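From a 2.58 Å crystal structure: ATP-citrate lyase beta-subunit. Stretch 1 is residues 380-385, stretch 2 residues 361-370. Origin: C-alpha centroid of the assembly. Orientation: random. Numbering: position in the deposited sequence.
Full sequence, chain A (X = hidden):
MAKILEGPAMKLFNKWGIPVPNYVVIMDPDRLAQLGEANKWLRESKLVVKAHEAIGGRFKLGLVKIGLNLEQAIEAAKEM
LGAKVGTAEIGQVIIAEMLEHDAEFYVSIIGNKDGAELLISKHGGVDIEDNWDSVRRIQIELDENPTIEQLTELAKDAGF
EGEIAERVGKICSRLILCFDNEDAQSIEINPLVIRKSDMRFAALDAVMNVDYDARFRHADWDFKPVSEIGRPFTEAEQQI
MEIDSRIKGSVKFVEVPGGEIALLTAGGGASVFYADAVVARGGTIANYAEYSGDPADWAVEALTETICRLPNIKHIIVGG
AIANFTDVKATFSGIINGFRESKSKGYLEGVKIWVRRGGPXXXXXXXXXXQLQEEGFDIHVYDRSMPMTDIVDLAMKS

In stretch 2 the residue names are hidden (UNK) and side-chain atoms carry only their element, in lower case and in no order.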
ATOM      1  N   HIS A 380      52.588 -35.363  -1.808  1.00114.77           N
ATOM      2  CA  HIS A 380      53.428 -34.662  -2.797  1.00115.23           C
ATOM      3  C   HIS A 380      52.474 -34.057  -3.825  1.00114.31           C
ATOM      4  O   HIS A 380      51.686 -34.783  -4.441  1.00110.66           O
ATOM      5  CB  HIS A 380      54.464 -35.607  -3.456  1.00117.83           C
ATOM      6  CG  HIS A 380      55.350 -36.311  -2.465  1.00125.30           C
ATOM      7  ND1 HIS A 380      54.951 -37.491  -1.841  1.00127.10           N
ATOM      8  CD2 HIS A 380      56.562 -35.954  -1.981  1.00131.34           C
ATOM      9  CE1 HIS A 380      55.932 -37.811  -1.015  1.00130.40           C
ATOM     10  NE2 HIS A 380      56.928 -36.924  -1.069  1.00133.55           N
ATOM     11  N   VAL A 381      52.473 -32.718  -3.929  1.00111.45           N
ATOM     12  CA  VAL A 381      51.577 -32.028  -4.852  1.00109.02           C
ATOM     13  C   VAL A 381      52.414 -31.242  -5.879  1.00116.53           C
ATOM     14  O   VAL A 381      53.324 -30.472  -5.540  1.00119.07           O
ATOM     15  CB  VAL A 381      50.386 -31.212  -4.213  1.00111.35           C
ATOM     16  CG1 VAL A 381      50.301 -31.350  -2.697  1.00113.37           C
ATOM     17  CG2 VAL A 381      50.311 -29.750  -4.668  1.00110.61           C
ATOM     18  N   TYR A 382      52.098 -31.511  -7.154  1.00111.80           N
ATOM     19  CA  TYR A 382      52.734 -30.945  -8.331  1.00111.44           C
ATOM     20  C   TYR A 382      51.712 -30.198  -9.189  1.00109.06           C
ATOM     21  O   TYR A 382      50.498 -30.464  -9.141  1.00104.94           O
ATOM     22  CB  TYR A 382      53.435 -32.045  -9.159  1.00114.08           C
ATOM     23  CG  TYR A 382      54.389 -32.904  -8.360  1.00120.80           C
ATOM     24  CD1 TYR A 382      55.718 -32.532  -8.189  1.00126.97           C
ATOM     25  CD2 TYR A 382      53.961 -34.088  -7.767  1.00121.51           C
ATOM     26  CE1 TYR A 382      56.599 -33.321  -7.452  1.00132.35           C
ATOM     27  CE2 TYR A 382      54.827 -34.878  -7.020  1.00125.87           C
ATOM     28  CZ  TYR A 382      56.144 -34.487  -6.855  1.00140.88           C
ATOM     29  OH  TYR A 382      56.995 -35.262  -6.099  1.00147.94           O
ATOM     30  N   ASP A 383      52.221 -29.252  -9.977  1.00104.17           N
ATOM     31  CA  ASP A 383      51.427 -28.466 -10.890  1.00100.46           C
ATOM     32  C   ASP A 383      51.644 -29.008 -12.316  1.00102.24           C
ATOM     33  O   ASP A 383      52.353 -30.000 -12.503  1.00102.06           O
ATOM     34  CB  ASP A 383      51.844 -26.990 -10.773  1.00104.19           C
ATOM     35  CG  ASP A 383      53.287 -26.701 -11.171  1.00119.54           C
ATOM     36  OD1 ASP A 383      54.205 -27.358 -10.613  1.00122.57           O
ATOM     37  OD2 ASP A 383      53.500 -25.820 -12.045  1.00123.39           O
ATOM     38  N   ARG A 384      51.046 -28.332 -13.316  1.00 97.04           N
ATOM     39  CA  ARG A 384      51.119 -28.628 -14.754  1.00 95.18           C
ATOM     40  C   ARG A 384      52.533 -28.857 -15.313  1.00102.97           C
ATOM     41  O   ARG A 384      52.672 -29.612 -16.282  1.00102.66           O
ATOM     42  CB  ARG A 384      50.434 -27.515 -15.534  1.00 90.25           C
ATOM     43  CG  ARG A 384      50.948 -26.127 -15.189  1.00 98.56           C
ATOM     44  CD  ARG A 384      49.856 -25.121 -15.331  1.00107.48           C
ATOM     45  NE  ARG A 384      49.554 -24.968 -16.738  1.00107.71           N
ATOM     46  CZ  ARG A 384      48.350 -24.748 -17.221  1.00102.95           C
ATOM     47  NH1 ARG A 384      47.313 -24.621 -16.402  1.00 67.96           N
ATOM     48  NH2 ARG A 384      48.172 -24.638 -18.526  1.00 95.27           N
ATOM     49  N   SER A 385      53.573 -28.208 -14.720  1.00102.70           N
ATOM     50  CA  SER A 385      54.978 -28.349 -15.146  1.00106.17           C
ATOM     51  C   SER A 385      55.476 -29.817 -15.069  1.00110.64           C
ATOM     52  O   SER A 385      56.295 -30.240 -15.899  1.00112.28           O
ATOM     53  CB  SER A 385      55.888 -27.402 -14.372  1.00112.21           C
ATOM     54  OG  SER A 385      55.685 -27.518 -12.975  1.00119.41           O
ATOM     55  N   UNK A 361      40.670 -22.532 -10.880  1.00 88.09           N
ATOM     56  CA  UNK A 361      41.010 -22.349  -9.466  1.00 89.73           C
ATOM     57  C   UNK A 361      42.020 -23.388  -8.975  1.00 95.07           C
ATOM     58  O   UNK A 361      41.938 -23.838  -7.830  1.00 96.55           O
ATOM     59  c   UNK A 361      39.763 -22.278  -8.577  1.00 89.17           C
ATOM     60  o   UNK A 361      39.417 -19.914  -8.534  1.00108.87           O
ATOM     61  n   UNK A 361      37.793 -21.178  -9.401  1.00101.31           N
ATOM     62  c   UNK A 361      38.974 -21.028  -8.827  1.00110.92           C
ATOM     63  N   UNK A 362      43.019 -23.714  -9.834  1.00 91.60           N
ATOM     64  CA  UNK A 362      44.084 -24.677  -9.512  1.00 92.01           C
ATOM     65  C   UNK A 362      45.006 -24.158  -8.417  1.00 98.30           C
ATOM     66  O   UNK A 362      45.410 -24.955  -7.583  1.00 99.65           O
ATOM     67  c   UNK A 362      45.594 -24.124 -11.559  1.00102.32           C
ATOM     68  o   UNK A 362      47.329 -25.253 -12.754  1.00120.70           O
ATOM     69  o   UNK A 362      45.622 -24.474 -13.916  1.00121.52           O
ATOM     70  c   UNK A 362      46.233 -24.648 -12.835  1.00125.36           C
ATOM     71  c   UNK A 362      44.876 -25.190 -10.741  1.00 92.44           C
ATOM     72  N   UNK A 363      45.286 -22.844  -8.365  1.00 95.18           N
ATOM     73  CA  UNK A 363      46.136 -22.248  -7.331  1.00 97.77           C
ATOM     74  C   UNK A 363      45.576 -22.505  -5.931  1.00104.34           C
ATOM     75  O   UNK A 363      46.258 -23.115  -5.099  1.00106.66           O
ATOM     76  c   UNK A 363      46.287 -20.753  -7.585  1.00 99.52           C
ATOM     77  N   UNK A 364      44.300 -22.116  -5.721  1.00100.25           N
ATOM     78  CA  UNK A 364      43.562 -22.286  -4.467  1.00100.92           C
ATOM     79  C   UNK A 364      43.403 -23.753  -4.047  1.00103.30           C
ATOM     80  O   UNK A 364      43.655 -24.055  -2.889  1.00104.46           O
ATOM     81  n   UNK A 364      40.762 -18.866  -6.124  1.00140.47           N
ATOM     82  c   UNK A 364      42.195 -21.594  -4.507  1.00101.64           C
ATOM     83  o   UNK A 364      42.429 -20.045  -7.084  1.00130.79           O
ATOM     84  c   UNK A 364      42.246 -20.082  -4.684  1.00119.29           C
ATOM     85  c   UNK A 364      41.820 -19.669  -6.066  1.00140.36           C
ATOM     86  N   UNK A 365      42.977 -24.639  -4.953  1.00 97.00           N
ATOM     87  CA  UNK A 365      42.808 -26.060  -4.654  1.00 96.06           C
ATOM     88  C   UNK A 365      44.122 -26.758  -4.356  1.00102.17           C
ATOM     89  O   UNK A 365      44.189 -27.569  -3.420  1.00103.53           O
ATOM     90  N   UNK A 366      45.195 -26.443  -5.156  1.00 98.17           N
ATOM     91  CA  UNK A 366      46.529 -27.030  -4.969  1.00 99.42           C
ATOM     92  C   UNK A 366      47.157 -26.573  -3.661  1.00106.99           C
ATOM     93  O   UNK A 366      47.817 -27.372  -3.009  1.00108.69           O
ATOM     94  c   UNK A 366      47.480 -26.794  -6.161  1.00 99.18           C
ATOM     95  c   UNK A 366      48.489 -27.347  -8.393  1.00101.92           C
ATOM     96  c   UNK A 366      47.512 -27.799  -7.360  1.00101.18           C
ATOM     97  c   UNK A 366      46.153 -28.068  -7.991  1.00 99.42           C
ATOM     98  N   UNK A 367      46.930 -25.304  -3.265  1.00104.63           N
ATOM     99  CA  UNK A 367      47.410 -24.732  -1.996  1.00107.83           C
ATOM    100  C   UNK A 367      46.696 -25.398  -0.817  1.00112.27           C
ATOM    101  O   UNK A 367      47.333 -25.717   0.185  1.00115.71           O
ATOM    102  c   UNK A 367      47.183 -23.229  -1.977  1.00109.67           C
ATOM    103  N   UNK A 368      45.383 -25.651  -0.956  1.00106.04           N
ATOM    104  CA  UNK A 368      44.557 -26.322   0.045  1.00105.81           C
ATOM    105  C   UNK A 368      45.015 -27.776   0.260  1.00111.47           C
ATOM    106  O   UNK A 368      45.097 -28.232   1.398  1.00115.13           O
ATOM    107  c   UNK A 368      43.104 -26.278  -0.373  1.00103.90           C
ATOM    108  N   UNK A 369      45.372 -28.475  -0.815  1.00106.20           N
ATOM    109  CA  UNK A 369      45.837 -29.857  -0.757  1.00106.35           C
ATOM    110  C   UNK A 369      47.288 -29.980  -0.169  1.00112.83           C
ATOM    111  O   UNK A 369      47.563 -30.937   0.546  1.00113.15           O
ATOM    112  c   UNK A 369      45.629 -32.085  -2.082  1.00106.37           C
ATOM    113  c   UNK A 369      46.580 -30.058  -3.248  1.00105.85           C
ATOM    114  c   UNK A 369      44.285 -32.784  -1.943  1.00106.26           C
ATOM    115  c   UNK A 369      45.638 -30.530  -2.160  1.00106.40           C
ATOM    116  N   UNK A 370      48.181 -29.004  -0.443  1.00111.85           N
ATOM    117  CA  UNK A 370      49.551 -28.991   0.081  1.00116.08           C
ATOM    118  C   UNK A 370      49.548 -28.617   1.573  1.00126.72           C
ATOM    119  O   UNK A 370      50.494 -28.962   2.280  1.00129.56           O
ATOM    120  c   UNK A 370      50.481 -28.085  -0.754  1.00119.04           C
ATOM    121  n   UNK A 370      54.379 -29.865  -2.099  1.00143.97           N
ATOM    122  c   UNK A 370      54.248 -28.411  -1.777  1.00144.18           C
ATOM    123  c   UNK A 370      52.810 -27.919  -1.817  1.00139.61           C
ATOM    124  c   UNK A 370      51.953 -28.483  -0.676  1.00133.62           C
TER

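Position 361 carries two side-chain carbons, the second bonded to one oxygen and one nitrogen, a short amide that is out of reach of stretch 1: Asn-361. It sits at the N-cap of the helix, yet its side chain makes no capping bond.

Position 362 has three carbons in line, the last bearing two oxygens, one of which lies 3.0 Å from NH1 of Arg-384, near the guanidinium plane at its edge; this is a carboxylate of glutamate length: Glu-362, the oxygen being OE1. Its CB points toward stretch 1. The pair is a salt bridge whose hydrogen bond is weak, the N-H...acceptor angle being 121°.

Position 363 shows a lone carbon, out of reach of stretch 1: Ala-363.

At position 364 three carbons end in one oxygen and one nitrogen, one carbon longer than at 361, and out of reach of stretch 1: Gln-364. Its NE2 donates a weak hydrogen bond of 3.0 Å to OD1 of Asn-361.

Position 365 has no side-chain atoms at all, so it is Gly-365; its backbone N donates a hydrogen bond to O of Asn-361 at 3.2 Å, opening the helical i to i+4 series.

Position 366 has four carbons forked at the second, one branch end 3.8 Å from O of Tyr-382 and 4.1 Å from CB of Asp-383, the fork itself 4.3 Å from CG2 of Val-381: Leu-366, that branch end being CD2 and the fork CG.

Positions 367 and 368 each hold a single carbon, and neither touches stretch 1: Ala-367 and Ala-368.

Position 369 again has four carbons, but forked at the first with one arm two carbons long, which separates it from leucine; the one-carbon arm approaches CG1 of Val-381 to 4.0 Å: Ile-369, that arm being CG2.

Position 370 is an unbranched row of four carbons closed by a nitrogen. Its CB leaves sideways, 3.8 Å from CG1 of Val-381, and the chain end then comes nearer, placing the terminal nitrogen 3.6 Å from O of Val-381: Lys-370, the nitrogen being NZ.

The contact is a helix laid against the end of a strand, their directions 166° apart and their axes 8.8 Å at closest. Val-381, whose CB points toward the helix, gives up the most area, 105 of the 352 Å² buried in total, and it meets Leu-366, Ile-369 and Lys-370. The neighbouring strand residues, His-380 and Tyr-382, point their CB atoms away, as alternation in a strand requires. Beyond the strand, the chain of Arg-384 turns back to Glu-362, adding a charged tie at the helix start to an otherwise largely apolar packing.

Stretch 2 (361-370) NEAQGLAAIK
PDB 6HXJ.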